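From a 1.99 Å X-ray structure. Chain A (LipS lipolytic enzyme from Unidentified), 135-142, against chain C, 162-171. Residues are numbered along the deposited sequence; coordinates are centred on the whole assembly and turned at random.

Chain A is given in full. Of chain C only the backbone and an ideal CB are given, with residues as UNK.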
ATOM      1  N   VAL A 135      13.429  -1.223   6.167  1.00 15.79           N
ATOM      2  CA  VAL A 135      13.390   0.092   5.518  1.00 16.60           C
ATOM      3  C   VAL A 135      12.351   1.004   6.236  1.00 17.64           C
ATOM      4  O   VAL A 135      12.651   2.203   6.495  1.00 17.86           O
ATOM      5  CB  VAL A 135      13.009  -0.072   4.107  1.00 14.21           C
ATOM      6  CG1 VAL A 135      12.566   1.312   3.462  1.00 17.58           C
ATOM      7  CG2 VAL A 135      14.153  -0.849   3.339  1.00 14.93           C
ATOM      8  N   TRP A 136      11.181   0.423   6.613  1.00 16.72           N
ATOM      9  CA  TRP A 136      10.105   1.179   7.226  1.00 16.44           C
ATOM     10  C   TRP A 136      10.618   1.704   8.547  1.00 17.93           C
ATOM     11  O   TRP A 136      10.427   2.885   8.823  1.00 18.34           O
ATOM     12  CB  TRP A 136       8.826   0.300   7.484  1.00 14.94           C
ATOM     13  CG  TRP A 136       7.891   0.976   8.471  1.00 16.76           C
ATOM     14  CD1 TRP A 136       7.002   2.014   8.172  1.00 13.52           C
ATOM     15  CD2 TRP A 136       7.731   0.724   9.896  1.00 15.92           C
ATOM     16  NE1 TRP A 136       6.341   2.432   9.337  1.00 13.27           N
ATOM     17  CE2 TRP A 136       6.754   1.663  10.384  1.00 15.19           C
ATOM     18  CE3 TRP A 136       8.354  -0.154  10.822  1.00 12.62           C
ATOM     19  CZ2 TRP A 136       6.348   1.716  11.748  1.00 17.11           C
ATOM     20  CZ3 TRP A 136       7.920  -0.100  12.213  1.00 14.14           C
ATOM     21  CH2 TRP A 136       6.951   0.831  12.634  1.00 18.39           C
ATOM     22  N   ALA A 137      11.278   0.874   9.360  1.00 16.59           N
ATOM     23  CA  ALA A 137      11.702   1.332  10.737  1.00 17.14           C
ATOM     24  C   ALA A 137      12.755   2.477  10.674  1.00 17.71           C
ATOM     25  O   ALA A 137      12.723   3.402  11.453  1.00 18.63           O
ATOM     26  CB  ALA A 137      12.242   0.101  11.648  1.00 15.23           C
ATOM     27  N   ALA A 138      13.653   2.393   9.718  1.00 17.50           N
ATOM     28  CA  ALA A 138      14.720   3.373   9.523  1.00 18.12           C
ATOM     29  C   ALA A 138      14.146   4.710   8.967  1.00 18.61           C
ATOM     30  O   ALA A 138      14.742   5.734   9.191  1.00 19.35           O
ATOM     31  CB  ALA A 138      15.762   2.843   8.556  1.00 17.71           C
ATOM     32  N   GLY A 139      13.018   4.696   8.242  1.00 19.00           N
ATOM     33  CA  GLY A 139      12.410   5.938   7.701  1.00 17.97           C
ATOM     34  C   GLY A 139      11.522   6.485   8.764  1.00 19.63           C
ATOM     35  O   GLY A 139      11.333   7.721   8.890  1.00 22.17           O
ATOM     36  N   GLN A 140      10.939   5.582   9.538  1.00 18.44           N
ATOM     37  CA  GLN A 140      10.011   5.970  10.537  1.00 19.89           C
ATOM     38  C   GLN A 140      10.722   6.618  11.725  1.00 21.74           C
ATOM     39  O   GLN A 140      10.143   7.555  12.333  1.00 21.02           O
ATOM     40  CB  GLN A 140       9.126   4.803  11.044  1.00 17.87           C
ATOM     41  CG  GLN A 140       8.100   5.180  12.190  1.00 22.28           C
ATOM     42  CD  GLN A 140       6.959   6.102  11.627  1.00 27.30           C
ATOM     43  OE1 GLN A 140       6.095   5.621  10.945  1.00 30.85           O
ATOM     44  NE2 GLN A 140       7.062   7.398  11.803  1.00 18.14           N
ATOM     45  N   PHE A 141      11.872   6.065  12.139  1.00 19.48           N
ATOM     46  CA  PHE A 141      12.580   6.541  13.335  1.00 20.03           C
ATOM     47  C   PHE A 141      13.942   6.911  12.787  1.00 20.34           C
ATOM     48  O   PHE A 141      14.910   6.147  12.954  1.00 22.55           O
ATOM     49  CB  PHE A 141      12.691   5.432  14.386  1.00 18.21           C
ATOM     50  CG  PHE A 141      11.321   4.882  14.824  1.00 22.16           C
ATOM     51  CD1 PHE A 141      10.852   3.642  14.325  1.00 19.26           C
ATOM     52  CD2 PHE A 141      10.492   5.622  15.709  1.00 21.32           C
ATOM     53  CE1 PHE A 141       9.610   3.117  14.681  1.00 25.76           C
ATOM     54  CE2 PHE A 141       9.216   5.109  16.107  1.00 21.94           C
ATOM     55  CZ  PHE A 141       8.752   3.871  15.594  1.00 25.10           C
ATOM     56  N   PRO A 142      14.030   8.008  12.049  1.00 21.15           N
ATOM     57  CA  PRO A 142      15.285   8.250  11.238  1.00 22.01           C
ATOM     58  C   PRO A 142      16.630   8.367  12.003  1.00 23.43           C
ATOM     59  O   PRO A 142      17.707   8.244  11.370  1.00 23.62           O
ATOM     60  CB  PRO A 142      15.005   9.614  10.547  1.00 23.65           C
ATOM     61  CG  PRO A 142      13.558   9.911  10.732  1.00 22.08           C
ATOM     62  CD  PRO A 142      13.116   9.174  12.025  1.00 21.00           C
TER
ATOM     63  N   UNK C 162       3.508  11.973   4.885  1.00 22.28           N
ATOM     64  CA  UNK C 162       2.262  11.179   5.042  1.00 23.57           C
ATOM     65  C   UNK C 162       2.588   9.719   5.478  1.00 21.16           C
ATOM     66  O   UNK C 162       2.001   9.190   6.414  1.00 21.56           O
ATOM     67  CB  UNK C 162       1.474  11.171   3.731  1.00 23.57           C
ATOM     68  N   UNK C 163       3.531   9.111   4.748  1.00 21.89           N
ATOM     69  CA  UNK C 163       3.934   7.695   4.985  1.00 20.61           C
ATOM     70  C   UNK C 163       4.398   7.557   6.463  1.00 20.77           C
ATOM     71  O   UNK C 163       4.134   6.540   7.117  1.00 20.95           O
ATOM     72  CB  UNK C 163       5.048   7.273   4.025  1.00 20.61           C
ATOM     73  N   UNK C 164       5.016   8.611   7.031  1.00 22.04           N
ATOM     74  CA  UNK C 164       5.445   8.567   8.462  1.00 21.90           C
ATOM     75  C   UNK C 164       4.349   8.697   9.462  1.00 24.61           C
ATOM     76  O   UNK C 164       4.579   8.478  10.669  1.00 23.58           O
ATOM     77  CB  UNK C 164       6.456   9.681   8.741  1.00 21.90           C
ATOM     78  N   UNK C 165       3.131   9.024   8.987  1.00 25.11           N
ATOM     79  CA  UNK C 165       1.949   8.959   9.844  1.00 24.10           C
ATOM     80  C   UNK C 165       1.226   7.608   9.774  1.00 23.87           C
ATOM     81  O   UNK C 165       0.399   7.280  10.671  1.00 24.72           O
ATOM     82  CB  UNK C 165       0.978  10.077   9.460  1.00 24.10           C
ATOM     83  N   UNK C 166       1.553   6.787   8.777  1.00 22.46           N
ATOM     84  CA  UNK C 166       0.759   5.527   8.599  1.00 20.97           C
ATOM     85  C   UNK C 166       0.793   4.584   9.791  1.00 20.81           C
ATOM     86  O   UNK C 166      -0.257   4.101  10.289  1.00 20.62           O
ATOM     87  CB  UNK C 166       1.269   4.763   7.376  1.00 20.97           C
ATOM     88  N   UNK C 167       2.001   4.261  10.287  1.00 21.28           N
ATOM     89  CA  UNK C 167       2.081   3.345  11.449  1.00 22.13           C
ATOM     90  C   UNK C 167       2.844   3.895  12.653  1.00 25.59           C
ATOM     91  O   UNK C 167       3.567   3.152  13.319  1.00 26.42           O
ATOM     92  CB  UNK C 167       2.744   2.036  11.015  1.00 22.13           C
ATOM     93  N   UNK C 168       2.668   5.175  12.913  1.00 27.26           N
ATOM     94  CA  UNK C 168       3.438   5.921  13.872  1.00 29.46           C
ATOM     95  C   UNK C 168       2.833   5.754  15.236  1.00 31.21           C
ATOM     96  O   UNK C 168       1.754   6.282  15.480  1.00 31.58           O
ATOM     97  CB  UNK C 168       3.517   7.400  13.487  1.00 29.46           C
ATOM     98  N   UNK C 169       3.550   5.069  16.158  1.00 31.84           N
ATOM     99  CA  UNK C 169       3.013   4.901  17.517  1.00 32.67           C
ATOM    100  C   UNK C 169       2.940   6.210  18.321  1.00 33.02           C
ATOM    101  O   UNK C 169       2.250   6.219  19.322  1.00 34.50           O
ATOM    102  CB  UNK C 169       3.873   3.892  18.280  1.00 32.67           C
ATOM    103  N   UNK C 170       3.616   7.282  17.883  1.00 34.53           N
ATOM    104  CA  UNK C 170       3.586   8.614  18.564  1.00 37.47           C
ATOM    105  C   UNK C 170       2.795   9.713  17.837  1.00 36.46           C
ATOM    106  O   UNK C 170       2.958  10.869  18.165  1.00 37.68           O
ATOM    107  CB  UNK C 170       5.021   9.111  18.752  1.00 37.47           C
ATOM    108  N   UNK C 171       2.010   9.396  16.818  1.00 35.12           N
ATOM    109  CA  UNK C 171       1.334  10.458  16.047  1.00 33.59           C
ATOM    110  C   UNK C 171       0.143  11.019  16.824  1.00 31.51           C
ATOM    111  O   UNK C 171      -0.460  10.318  17.608  1.00 28.74           O
ATOM    112  CB  UNK C 171       0.867   9.924  14.691  1.00 33.59           C
TER

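Position 162 has helical angles (-62/-49) and an ideal CB with no atom of chain A within 5.5 Å, so this stretch sets no limit on its side chain; it is Leu C162, chi1 t, which makes no contact. Position 163 is also helical, its CB sideways and equally free. Its carbonyl matters more: a water lies 2.8 Å from the backbone O of position 163 and donates to it, but any residue supplies that acceptor, so the water does not choose the side chain. The residue is Ala C163.

At 164 the CB points sideways, yet its ideal position is 3.9 Å from Gln A140 NE2 and 5.3 Å from Gly A139 O. With chain A this near, a small side chain is the easy choice, though a larger one that turned aside is not excluded. The backbone carbonyl is the polar feature, facing the amide end of Gln A140. The deposited residue is Ala C164; its CB packs 3.8 Å from Gln A140 NE2, and Gln A140 NE2 donates to Ala C164 O at 2.9 Å and 152°, the one direct hydrogen bond between the stretches.

Position 165 points away from chain A and would accept many residues; Leu C165 is found. Position 166 points sideways with nothing near, and Ala C166 makes no contact.

At 167 the angles (-124/38) leave the helical range and CA-to-CB points toward chain A. The ideal CB is 3.7 Å from Trp A136 CZ2, which favours an apolar group, aliphatic or aromatic, if it can bend aside. Phe C167 does so: with chi1 m, its CB touches Trp A136 CZ2 at 3.7 Å while the end of the side chain leads away. Phe C167 O lies 3.5 Å from Trp A136 CZ2, near the indole plane at its edge. The same water accepts from Phe C167 N and Trp A136 NE1, both at 2.9 Å, and donates to Gln A140 OE1 at 2.5 Å, thus joining both chains.

Position 168, with phi/psi -85/113, has its ideal CB 3.9 Å from Gln A140 NE2. It opens a turn, where Asn, Asp or Ser would suit. Asn C168 OD1 accepts from the backbone N of position 170 (2.7 Å), and Asn C168 ND2 donates to Ala C164 O (3.2 Å), the carbonyl that also receives Gln A140.

Position 169, second in the type I turn, has phi -68, compatible with proline among others. Pro C169 CD meets Phe A141 CZ at 3.9 Å, an apolar contact.

Position 170 has open space around its CB, permitting polar residues; Asp C170 OD2 comes 4.3 Å from Phe A141 CE2, at the ring edge. Position 171, out of reach, is Ala C171.

Chain C 162-171: LAALAFNPDA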
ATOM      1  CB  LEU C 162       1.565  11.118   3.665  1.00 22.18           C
ATOM      2  CG  LEU C 162       0.173  10.609   3.690  1.00 24.36           C
ATOM      3  CD1 LEU C 162      -0.812  11.642   4.228  1.00 23.95           C
ATOM      4  CD2 LEU C 162      -0.060  10.181   2.234  1.00 23.31           C
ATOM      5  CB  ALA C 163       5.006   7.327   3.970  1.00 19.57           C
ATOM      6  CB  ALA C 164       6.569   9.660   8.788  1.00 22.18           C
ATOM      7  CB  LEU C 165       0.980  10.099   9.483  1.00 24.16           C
ATOM      8  CG  LEU C 165       1.622  11.501   9.753  1.00 29.11           C
ATOM      9  CD1 LEU C 165       0.984  12.620   8.861  1.00 28.23           C
ATOM     10  CD2 LEU C 165       1.607  11.803  11.253  1.00 28.92           C
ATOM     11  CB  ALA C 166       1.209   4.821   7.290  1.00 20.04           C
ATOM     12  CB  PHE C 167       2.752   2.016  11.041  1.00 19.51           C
ATOM     13  CG  PHE C 167       1.951   1.242  10.033  1.00 20.03           C
ATOM     14  CD1 PHE C 167       0.826   0.545  10.447  1.00 19.98           C
ATOM     15  CD2 PHE C 167       2.277   1.281   8.695  1.00 20.38           C
ATOM     16  CE1 PHE C 167       0.061  -0.158   9.577  1.00 19.01           C
ATOM     17  CE2 PHE C 167       1.483   0.571   7.760  1.00 19.98           C
ATOM     18  CZ  PHE C 167       0.378  -0.150   8.199  1.00 18.23           C
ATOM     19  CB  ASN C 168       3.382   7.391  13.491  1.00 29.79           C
ATOM     20  CG  ASN C 168       4.330   8.256  14.324  1.00 31.17           C
ATOM     21  OD1 ASN C 168       4.572   7.973  15.501  1.00 33.05           O
ATOM     22  ND2 ASN C 168       4.794   9.340  13.745  1.00 28.82           N
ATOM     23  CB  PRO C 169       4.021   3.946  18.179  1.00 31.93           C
ATOM     24  CG  PRO C 169       5.314   4.206  17.455  1.00 31.72           C
ATOM     25  CD  PRO C 169       5.005   4.802  16.096  1.00 31.51           C
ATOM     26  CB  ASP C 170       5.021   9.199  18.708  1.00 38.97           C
ATOM     27  CG  ASP C 170       6.028   8.173  19.243  1.00 44.94           C
ATOM     28  OD1 ASP C 170       5.752   7.610  20.324  1.00 50.52           O
ATOM     29  OD2 ASP C 170       7.079   7.920  18.568  1.00 50.52           O
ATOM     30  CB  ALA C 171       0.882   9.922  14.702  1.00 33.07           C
TER
HETATM   31  O   HOH W   1       4.631   4.718   9.138  1.00 17.83           O
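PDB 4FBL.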